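Local coordinates for acyl carrier protein (Leishmania major, PDB 5ZWT) that probably carries growing acyl chains on a phosphopantetheine arm during fatty acid biosynthesis, at residues Val11-Val14 / Val15-Phe18; Ser24-Thr27 / Pro28-Phe32; Asn39-Asp42 / Val43-Val47; Phe48-Glu51 / Gln52-Leu56. The protein carries 1 engineered substitution. All blocks are in the same frame, centred on the assembly; numbering follows the deposited sequence.

Contact 1: Val11-Val14 / Val15-Phe18; sequences VLEV and VKNF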
loop_
_atom_site.group_PDB
_atom_site.type_symbol
_atom_site.label_atom_id
_atom_site.label_comp_id
_atom_site.label_asym_id
_atom_site.label_seq_id
_atom_site.Cartn_x
_atom_site.Cartn_y
_atom_site.Cartn_z
ATOM N N VAL A 11 3.365 6.453 -6.016
ATOM C CA VAL A 11 4.146 7.604 -6.477
ATOM C C VAL A 11 4.488 7.461 -7.952
ATOM O O VAL A 11 4.426 8.440 -8.714
ATOM C CB VAL A 11 5.414 7.802 -5.627
ATOM C CG1 VAL A 11 6.304 8.896 -6.260
ATOM C CG2 VAL A 11 5.026 8.206 -4.222
ATOM N N LEU A 12 4.809 6.238 -8.393
ATOM C CA LEU A 12 5.194 6.040 -9.791
ATOM C C LEU A 12 4.060 6.437 -10.710
ATOM O O LEU A 12 4.294 7.057 -11.753
ATOM C CB LEU A 12 5.601 4.583 -10.058
ATOM C CG LEU A 12 6.950 4.089 -9.512
ATOM C CD1 LEU A 12 7.051 2.588 -9.663
ATOM C CD2 LEU A 12 8.109 4.772 -10.217
ATOM N N GLU A 13 2.817 6.141 -10.318
ATOM C CA GLU A 13 1.703 6.441 -11.212
ATOM C C GLU A 13 1.370 7.921 -11.198
ATOM O O GLU A 13 1.014 8.490 -12.247
ATOM C CB GLU A 13 0.474 5.615 -10.820
ATOM C CG GLU A 13 -0.305 5.042 -12.009
ATOM C CD GLU A 13 0.528 4.068 -12.830
ATOM O OE1 GLU A 13 1.211 3.212 -12.232
ATOM O OE2 GLU A 13 0.520 4.176 -14.075
ATOM N N VAL A 14 1.553 8.585 -10.054
ATOM C CA VAL A 14 1.403 10.037 -10.028
ATOM C C VAL A 14 2.397 10.682 -10.985
ATOM O O VAL A 14 2.038 11.558 -11.781
ATOM C CB VAL A 14 1.575 10.582 -8.596
ATOM C CG1 VAL A 14 1.638 12.112 -8.620
ATOM C CG2 VAL A 14 0.410 10.109 -7.733
ATOM N N VAL A 15 3.661 10.246 -10.940
ATOM C CA VAL A 15 4.694 10.916 -11.729
ATOM C C VAL A 15 4.527 10.597 -13.203
ATOM O O VAL A 15 4.623 11.486 -14.057
ATOM C CB VAL A 15 6.102 10.505 -11.249
ATOM C CG1 VAL A 15 7.154 11.029 -12.235
ATOM C CG2 VAL A 15 6.387 11.046 -9.860
ATOM N N LYS A 16 4.234 9.335 -13.517
ATOM C CA LYS A 16 4.076 8.918 -14.909
ATOM C C LYS A 16 2.914 9.646 -15.571
ATOM O O LYS A 16 2.943 9.927 -16.776
ATOM C CB LYS A 16 3.857 7.409 -14.963
ATOM C CG LYS A 16 5.138 6.568 -14.896
ATOM C CD LYS A 16 4.798 5.117 -14.535
ATOM C CE LYS A 16 6.085 4.274 -14.420
ATOM N NZ LYS A 16 5.856 2.823 -14.163
ATOM N N ASN A 17 1.857 9.906 -14.811
ATOM C CA ASN A 17 0.659 10.526 -15.365
ATOM C C ASN A 17 0.738 12.039 -15.416
ATOM O O ASN A 17 -0.199 12.673 -15.917
ATOM C CB ASN A 17 -0.569 10.083 -14.573
ATOM C CG ASN A 17 -1.031 8.699 -14.980
ATOM O OD1 ASN A 17 -0.401 7.695 -14.650
ATOM N ND2 ASN A 17 -2.112 8.643 -15.737
ATOM N N PHE A 18 1.809 12.634 -14.895
ATOM C CA PHE A 18 1.973 14.076 -14.985
ATOM C C PHE A 18 2.286 14.515 -16.411
ATOM O O PHE A 18 3.118 13.905 -17.098
ATOM C CB PHE A 18 3.068 14.562 -14.036
ATOM C CG PHE A 18 3.162 16.048 -13.961
ATOM C CD1 PHE A 18 2.180 16.779 -13.322
ATOM C CD2 PHE A 18 4.246 16.717 -14.502
ATOM C CE1 PHE A 18 2.254 18.160 -13.246
ATOM C CE2 PHE A 18 4.332 18.100 -14.424
ATOM C CZ PHE A 18 3.333 18.822 -13.795
#
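Lys-16 lies back along the helix over the turn that contains Leu-12, one helical turn earlier, and its long chain illustrates how a lysine can be apolar for most of its length. From CB outward, three successive methylenes border a single acceptor: CB and CG each stand 3.3 Å from Leu-12 O, and CD is 3.4 Å from that same oxygen. This course follows from chi1 of -82°, which sets CG beside the backbone N, and from an extended chain beyond it that points back toward the start of the helix. CE then reaches the flank of Leu-12, 4.4 Å from its CB. NZ at the tip stays apart from the carboxylate of Glu-13, 5.0 Å from OE1, too far for a salt bridge, though a weak attraction is possible. The crowded carbonyl also takes the helical bond from Lys-16 N, at 2.9 Å. On another side of the helix Val-11 and Val-15 meet through methyl groups, CG1 of the former 4.2 Å from CG2 of the latter, and helix 69-78 covers this pair through Ile-69. Asn-17 N reaches Glu-13 O at 3.0 Å, the last of three successive bonds between residues four apart. The chemistry thus separates by face: valine methyls serve the interior, while the lysine shields a backbone carbonyl with methylenes and probably keeps its ammonium group solvated.

Contact 2: Ser24-Thr27 / Pro28-Phe32; sequences SKVT and PESHF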
loop_
_atom_site.group_PDB
_atom_site.type_symbol
_atom_site.label_atom_id
_atom_site.label_comp_id
_atom_site.label_asym_id
_atom_site.label_seq_id
_atom_site.Cartn_x
_atom_site.Cartn_y
_atom_site.Cartn_z
ATOM N N SER A 24 7.712 6.834 -19.993
ATOM C CA SER A 24 8.614 5.732 -20.280
ATOM C C SER A 24 9.974 5.879 -19.604
ATOM O O SER A 24 10.708 4.890 -19.526
ATOM C CB SER A 24 8.789 5.577 -21.792
ATOM O OG SER A 24 9.494 6.674 -22.328
ATOM N N LYS A 25 10.341 7.073 -19.131
ATOM C CA LYS A 25 11.638 7.270 -18.483
ATOM C C LYS A 25 11.611 7.115 -16.965
ATOM O O LYS A 25 12.682 7.119 -16.340
ATOM C CB LYS A 25 12.200 8.648 -18.824
ATOM C CG LYS A 25 12.225 8.967 -20.304
ATOM C CD LYS A 25 12.895 10.304 -20.541
ATOM C CE LYS A 25 14.350 10.241 -20.111
ATOM N NZ LYS A 25 15.196 9.461 -21.061
ATOM N N VAL A 26 10.431 6.957 -16.368
ATOM C CA VAL A 26 10.257 6.981 -14.915
ATOM C C VAL A 26 10.644 5.630 -14.312
ATOM O O VAL A 26 10.046 4.612 -14.648
ATOM C CB VAL A 26 8.794 7.331 -14.589
ATOM C CG1 VAL A 26 8.483 7.164 -13.108
ATOM C CG2 VAL A 26 8.482 8.756 -15.042
ATOM N N THR A 27 11.569 5.630 -13.352
ATOM C CA THR A 27 11.908 4.454 -12.556
ATOM C C THR A 27 11.778 4.804 -11.086
ATOM O O THR A 27 11.596 5.971 -10.728
ATOM C CB THR A 27 13.340 3.958 -12.822
ATOM O OG1 THR A 27 14.289 4.850 -12.216
ATOM C CG2 THR A 27 13.617 3.897 -14.287
ATOM N N PRO A 28 11.855 3.808 -10.194
ATOM C CA PRO A 28 11.913 4.119 -8.752
ATOM C C PRO A 28 13.088 5.003 -8.329
ATOM O O PRO A 28 13.082 5.479 -7.187
ATOM C CB PRO A 28 12.012 2.741 -8.093
ATOM C CG PRO A 28 11.493 1.768 -9.105
ATOM C CD PRO A 28 11.537 2.388 -10.454
ATOM N N GLU A 29 14.071 5.262 -9.193
ATOM C CA GLU A 29 15.185 6.134 -8.837
ATOM C C GLU A 29 15.216 7.440 -9.623
ATOM O O GLU A 29 16.216 8.159 -9.553
ATOM C CB GLU A 29 16.521 5.396 -9.000
ATOM C CG GLU A 29 16.458 3.970 -8.461
ATOM C CD GLU A 29 16.827 3.919 -6.987
ATOM O OE1 GLU A 29 16.636 2.864 -6.340
ATOM O OE2 GLU A 29 17.211 4.982 -6.446
ATOM N N SER A 30 14.148 7.790 -10.335
ATOM C CA SER A 30 14.191 8.970 -11.190
ATOM C C SER A 30 14.340 10.237 -10.360
ATOM O O SER A 30 13.620 10.440 -9.372
ATOM C CB SER A 30 12.927 9.052 -12.052
ATOM O OG SER A 30 12.906 7.983 -12.983
ATOM N N HIS A 31 15.289 11.076 -10.760
ATOM C CA HIS A 31 15.440 12.416 -10.216
ATOM C C HIS A 31 14.657 13.373 -11.091
ATOM O O HIS A 31 14.772 13.336 -12.322
ATOM C CB HIS A 31 16.914 12.838 -10.165
ATOM C CG HIS A 31 17.725 12.107 -9.136
ATOM N ND1 HIS A 31 18.307 12.746 -8.061
ATOM C CD2 HIS A 31 18.081 10.805 -9.036
ATOM C CE1 HIS A 31 18.969 11.865 -7.332
ATOM N NE2 HIS A 31 18.852 10.680 -7.904
ATOM N N PHE A 32 13.860 14.238 -10.455
ATOM C CA PHE A 32 12.913 15.033 -11.224
ATOM C C PHE A 32 13.626 15.862 -12.285
ATOM O O PHE A 32 13.203 15.890 -13.445
ATOM C CB PHE A 32 12.098 15.926 -10.286
ATOM C CG PHE A 32 11.207 15.165 -9.335
ATOM C CD1 PHE A 32 10.751 13.899 -9.650
ATOM C CD2 PHE A 32 10.818 15.735 -8.131
ATOM C CE1 PHE A 32 9.935 13.189 -8.772
ATOM C CE2 PHE A 32 9.981 15.043 -7.260
ATOM C CZ PHE A 32 9.544 13.767 -7.583
#
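Thr-27 and Ser-30 grip each other through both backbone and side chain, and their hydrogen bonds form the first group of interactions. The backbone bond runs from Ser-30 N to Thr-27 O at 3.2 Å, with the donor standing above the carbonyl plane, 62° out of it, and therefore not on a lone pair. In return the amide of Thr-27 gives its hydrogen to the serine hydroxyl: Thr-27 N to Ser-30 OG is 2.7 Å and nearly straight, at 175°. A third bond lies inside the bend, where Thr-27 OG1 accepts from Glu-29 N at 3.1 Å. The threonine hydroxyl gets there because chi1 of 73° lodges OG1 between its own backbone N and carbonyl carbon, facing the amides that follow.

Contacts without hydrogen bonds make the second group. The peptide link between the two residues brings Pro-28 CD within 3.4 Å of Thr-27 CB, a tight contact of covalent neighbours, and the missing N-H of the proline removes one donor from the bend. The CB of Glu-29 sits 4.0 Å from Thr-27 OG1. Just before the bend, Val-26 is buried against helix 3-16 and Ile-69, and the backbone of Ser-30 bonds to Ile-69, so the turn is tied to two parts of the core.

Taken together, this is a type I beta turn from Thr-27 to Ser-30 reinforced by an ST turn at its first residue, placed in the long loop that joins helices 3-16 and 40-53 of the acyl carrier fold.

Contact 3: Asn39-Asp42 / Val43-Val47; sequences NALD and VVEVV. Engineered in segment 39-42: Ala-40 (natural residue Ser).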
loop_
_atom_site.group_PDB
_atom_site.type_symbol
_atom_site.label_atom_id
_atom_site.label_comp_id
_atom_site.label_asym_id
_atom_site.label_seq_id
_atom_site.Cartn_x
_atom_site.Cartn_y
_atom_site.Cartn_z
ATOM N N ASN A 39 11.324 21.367 -14.472
ATOM C CA ASN A 39 11.824 22.546 -13.786
ATOM C C ASN A 39 11.182 22.650 -12.402
ATOM O O ASN A 39 10.349 21.826 -12.006
ATOM C CB ASN A 39 11.574 23.810 -14.613
ATOM C CG ASN A 39 10.095 24.083 -14.863
ATOM O OD1 ASN A 39 9.244 23.863 -13.997
ATOM N ND2 ASN A 39 9.787 24.588 -16.056
ATOM N N ALA A 40 11.539 23.706 -11.669
ATOM C CA ALA A 40 11.041 23.845 -10.305
ATOM C C ALA A 40 9.527 24.028 -10.274
ATOM O O ALA A 40 8.879 23.543 -9.340
ATOM C CB ALA A 40 11.746 24.995 -9.588
ATOM N N LEU A 41 8.948 24.710 -11.272
ATOM C CA LEU A 41 7.490 24.811 -11.343
ATOM C C LEU A 41 6.865 23.441 -11.548
ATOM O O LEU A 41 5.879 23.102 -10.882
ATOM C CB LEU A 41 7.036 25.764 -12.459
ATOM C CG LEU A 41 5.491 25.784 -12.646
ATOM C CD1 LEU A 41 4.707 26.118 -11.373
ATOM C CD2 LEU A 41 5.022 26.666 -13.817
ATOM N N ASP A 42 7.418 22.633 -12.466
ATOM C CA ASP A 42 6.892 21.280 -12.636
ATOM C C ASP A 42 6.979 20.493 -11.332
ATOM O O ASP A 42 6.029 19.796 -10.952
ATOM C CB ASP A 42 7.604 20.488 -13.745
ATOM C CG ASP A 42 7.738 21.245 -15.052
ATOM O OD1 ASP A 42 6.740 21.838 -15.522
ATOM O OD2 ASP A 42 8.799 21.116 -15.680
ATOM N N VAL A 43 8.113 20.584 -10.634
ATOM C CA VAL A 43 8.318 19.759 -9.439
ATOM C C VAL A 43 7.286 20.101 -8.377
ATOM O O VAL A 43 6.764 19.216 -7.684
ATOM C CB VAL A 43 9.761 19.910 -8.909
ATOM C CG1 VAL A 43 9.893 19.201 -7.579
ATOM C CG2 VAL A 43 10.760 19.310 -9.911
ATOM N N VAL A 44 6.992 21.393 -8.218
ATOM C CA VAL A 44 5.969 21.824 -7.277
ATOM C C VAL A 44 4.622 21.199 -7.625
ATOM O O VAL A 44 3.879 20.749 -6.740
ATOM C CB VAL A 44 5.893 23.364 -7.268
ATOM C CG1 VAL A 44 4.571 23.799 -6.806
ATOM C CG2 VAL A 44 7.020 23.960 -6.392
ATOM N N GLU A 45 4.267 21.171 -8.913
ATOM C CA GLU A 45 2.984 20.579 -9.260
ATOM C C GLU A 45 3.019 19.073 -9.079
ATOM O O GLU A 45 1.999 18.468 -8.736
ATOM C CB GLU A 45 2.584 20.934 -10.688
ATOM C CG GLU A 45 2.869 22.363 -11.076
ATOM C CD GLU A 45 2.300 22.714 -12.432
ATOM O OE1 GLU A 45 1.474 23.654 -12.521
ATOM O OE2 GLU A 45 2.683 22.038 -13.413
ATOM N N VAL A 46 4.178 18.451 -9.272
ATOM C CA VAL A 46 4.297 17.019 -9.002
ATOM C C VAL A 46 4.173 16.754 -7.503
ATOM O O VAL A 46 3.479 15.822 -7.074
ATOM C CB VAL A 46 5.626 16.493 -9.582
ATOM C CG1 VAL A 46 5.958 15.149 -9.050
ATOM C CG2 VAL A 46 5.523 16.455 -11.115
ATOM N N VAL A 47 4.859 17.563 -6.685
ATOM C CA VAL A 47 4.731 17.465 -5.230
ATOM C C VAL A 47 3.271 17.653 -4.804
ATOM O O VAL A 47 2.759 16.932 -3.935
ATOM C CB VAL A 47 5.664 18.492 -4.559
ATOM C CG1 VAL A 47 5.329 18.655 -3.086
ATOM C CG2 VAL A 47 7.119 18.082 -4.729
#
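Asn-39 O accepts from Val-43 N at 2.9 Å, the first of four successive backbone bonds between residues four apart that wind up the start of helix 40-53 and end with Val-46 N on Asp-42 O. The opening turn is secured by a capping box. Asn-39, the N-cap residue, turns its amide oxygen to the backbone, and OD1 receives Asp-42 N at 2.7 Å, the donor nearly in line with the side-chain C=O. Asp-42 reciprocates: its OD2 takes the N-H of Asn-39 at 2.8 Å, met on the anti side and 33° out of the carboxylate plane. With chi1 of -49°, the aspartate carboxylate folds back beside its own amide toward the cap. A carboxylate at this helix end is probably favoured by the helix dipole.

Farther along, Glu-45 crosses Leu-41, its CG 3.1 Å from Leu-41 O and 4.2 Å from Leu-41 CD1. Its OE2 lies 4.6 Å from Asp-42 OD1; these like charges probably repel weakly, which contact of Asp-42 with Lys-20 may offset. Ala-40 is an engineered replacement of a serine that is probably the attachment site, since this family bears phosphopantetheine on a serine at the start of this helix.

Around this helix start, Val-43 faces the loop residue Phe-32, while Val-46 and Glu-45 border Phe-18, just past helix 3-16; no strand takes part in this helical fold.

Contact 4: Phe48-Glu51 / Gln52-Leu56; sequences FAIE and QEFIL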
loop_
_atom_site.group_PDB
_atom_site.type_symbol
_atom_site.label_atom_id
_atom_site.label_comp_id
_atom_site.label_asym_id
_atom_site.label_seq_id
_atom_site.Cartn_x
_atom_site.Cartn_y
_atom_site.Cartn_z
ATOM N N PHE A 48 2.566 18.607 -5.422
ATOM C CA PHE A 48 1.163 18.810 -5.062
ATOM C C PHE A 48 0.323 17.584 -5.417
ATOM O O PHE A 48 -0.533 17.162 -4.628
ATOM C CB PHE A 48 0.617 20.070 -5.741
ATOM C CG PHE A 48 -0.886 20.290 -5.546
ATOM C CD1 PHE A 48 -1.384 20.790 -4.353
ATOM C CD2 PHE A 48 -1.775 20.025 -6.567
ATOM C CE1 PHE A 48 -2.765 21.010 -4.178
ATOM C CE2 PHE A 48 -3.159 20.222 -6.400
ATOM C CZ PHE A 48 -3.647 20.718 -5.212
ATOM N N ALA A 49 0.572 16.974 -6.584
ATOM C CA ALA A 49 -0.165 15.765 -6.947
ATOM C C ALA A 49 0.135 14.614 -5.995
ATOM O O ALA A 49 -0.737 13.760 -5.742
ATOM C CB ALA A 49 0.145 15.368 -8.386
ATOM N N ILE A 50 1.366 14.552 -5.480
ATOM C CA ILE A 50 1.697 13.576 -4.440
ATOM C C ILE A 50 0.942 13.894 -3.152
ATOM O O ILE A 50 0.461 12.986 -2.457
ATOM C CB ILE A 50 3.225 13.538 -4.221
ATOM C CG1 ILE A 50 3.917 12.940 -5.445
ATOM C CG2 ILE A 50 3.599 12.759 -2.958
ATOM C CD1 ILE A 50 5.454 13.034 -5.396
ATOM N N GLU A 51 0.786 15.186 -2.829
ATOM C CA GLU A 51 0.023 15.547 -1.635
ATOM C C GLU A 51 -1.419 15.094 -1.758
ATOM O O GLU A 51 -2.022 14.652 -0.774
ATOM C CB GLU A 51 0.057 17.057 -1.373
ATOM C CG GLU A 51 1.400 17.652 -0.930
ATOM C CD GLU A 51 1.256 19.124 -0.577
ATOM O OE1 GLU A 51 1.640 19.518 0.551
ATOM O OE2 GLU A 51 0.687 19.873 -1.404
ATOM N N GLN A 52 -1.988 15.203 -2.964
ATOM C CA GLN A 52 -3.379 14.825 -3.174
ATOM C C GLN A 52 -3.541 13.318 -3.283
ATOM O O GLN A 52 -4.596 12.782 -2.919
ATOM C CB GLN A 52 -3.932 15.504 -4.430
ATOM C CG GLN A 52 -4.138 17.007 -4.299
ATOM C CD GLN A 52 -5.101 17.375 -3.165
ATOM O OE1 GLN A 52 -4.708 18.002 -2.171
ATOM N NE2 GLN A 52 -6.367 16.978 -3.309
ATOM N N GLU A 53 -2.528 12.616 -3.791
ATOM C CA GLU A 53 -2.640 11.169 -3.868
ATOM C C GLU A 53 -2.671 10.556 -2.475
ATOM O O GLU A 53 -3.458 9.641 -2.209
ATOM C CB GLU A 53 -1.478 10.593 -4.689
ATOM C CG GLU A 53 -1.329 9.076 -4.581
ATOM C CD GLU A 53 -2.519 8.318 -5.179
ATOM O OE1 GLU A 53 -2.701 7.139 -4.820
ATOM O OE2 GLU A 53 -3.282 8.884 -5.997
ATOM N N PHE A 54 -1.878 11.091 -1.554
ATOM C CA PHE A 54 -1.776 10.522 -0.219
ATOM C C PHE A 54 -2.510 11.349 0.828
ATOM O O PHE A 54 -2.390 11.053 2.019
ATOM C CB PHE A 54 -0.302 10.350 0.171
ATOM C CG PHE A 54 0.429 9.318 -0.660
ATOM C CD1 PHE A 54 0.393 7.966 -0.316
ATOM C CD2 PHE A 54 1.124 9.699 -1.796
ATOM C CE1 PHE A 54 1.055 7.020 -1.092
ATOM C CE2 PHE A 54 1.787 8.760 -2.577
ATOM C CZ PHE A 54 1.757 7.420 -2.218
ATOM N N ILE A 55 -3.264 12.372 0.415
ATOM C CA ILE A 55 -4.037 13.198 1.340
ATOM C C ILE A 55 -3.110 13.664 2.455
ATOM O O ILE A 55 -3.366 13.448 3.645
ATOM C CB ILE A 55 -5.306 12.488 1.872
ATOM C CG1 ILE A 55 -6.227 12.021 0.730
ATOM C CG2 ILE A 55 -6.127 13.442 2.741
ATOM C CD1 ILE A 55 -5.884 10.706 0.040
ATOM N N LEU A 56 -1.977 14.220 2.060
ATOM C CA LEU A 56 -0.989 14.729 2.985
ATOM C C LEU A 56 -0.778 16.198 2.688
ATOM O O LEU A 56 -0.806 16.620 1.533
ATOM C CB LEU A 56 0.348 13.992 2.870
ATOM C CG LEU A 56 0.584 13.093 4.070
ATOM C CD1 LEU A 56 -0.440 12.005 4.042
ATOM C CD2 LEU A 56 1.970 12.520 4.050
#
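Phe-48 and Gln-52 lie side by side and point the same way on the final turns of helix 40-53, which closes with a bond like that of a Schellman motif. The glutamine amide plane is only 20° from the phenylalanine ring plane, nearly parallel. It is the methylene that makes the CH-pi contact: Gln-52 CG stands over one ring face, 4.1 Å from the centroid and 21° off the normal. The bend at chi2 (-59°) then carries the amide along the ring, toward CE1.

On the buried flank Ile-50 and Phe-54 repeat this alignment. Here Ile-50 CG2 faces Phe-54 CD2 at 4.1 Å, and the ring turns its edge, in plane, toward the carbonyl oxygen of Ile-50. That oxygen also accepts from Phe-54 N at 3.1 Å. Glu-53 CG, from the preceding residue, lies over one face of the Phe-54 ring, while OE1 of Glu-53 forms a salt bridge with Arg-10 and a hydrogen bond with Gly-1 N of the second subunit. Helix 69-78 adds cover to Ile-50 and Phe-54 through Ile-76.

Phe-54 is the first residue to leave helical angles, and Ile-55 lies in the left-handed helical region, phi and psi both positive. OE1 of Glu-51 accepts from Ile-58 N, whereas its backbone carbonyl receives the closing six-to-one bond, Leu-56 N to Glu-51 O at 2.9 Å and in the carbonyl plane.

How the contacts relate
All four contacts are local, yet they show how sequence neighbours take on different work by position. Each helical contact has a buried flank (Val-11 and Val-15, Val-43 and Val-46, Ile-50 and Phe-54) and a more exposed one. Contacts 3 and 4 share helix 40-53, capping its start with side-chain polar bonds and ending it with a left-handed residue. Contact 1, at the end of helix 3-16, packs against both: Val-15 CG2 lies 4.2 Å from Val-46 CG1, and Val-14 CG1 is 3.6 Å from Ala-49 CB. Contact 2 is mostly surface and hydroxyl-rich, but buried Val-26 and Phe-32 tie its flanks to contacts 1 and 3; contact 4, about 18 Å away between centres, does not touch it.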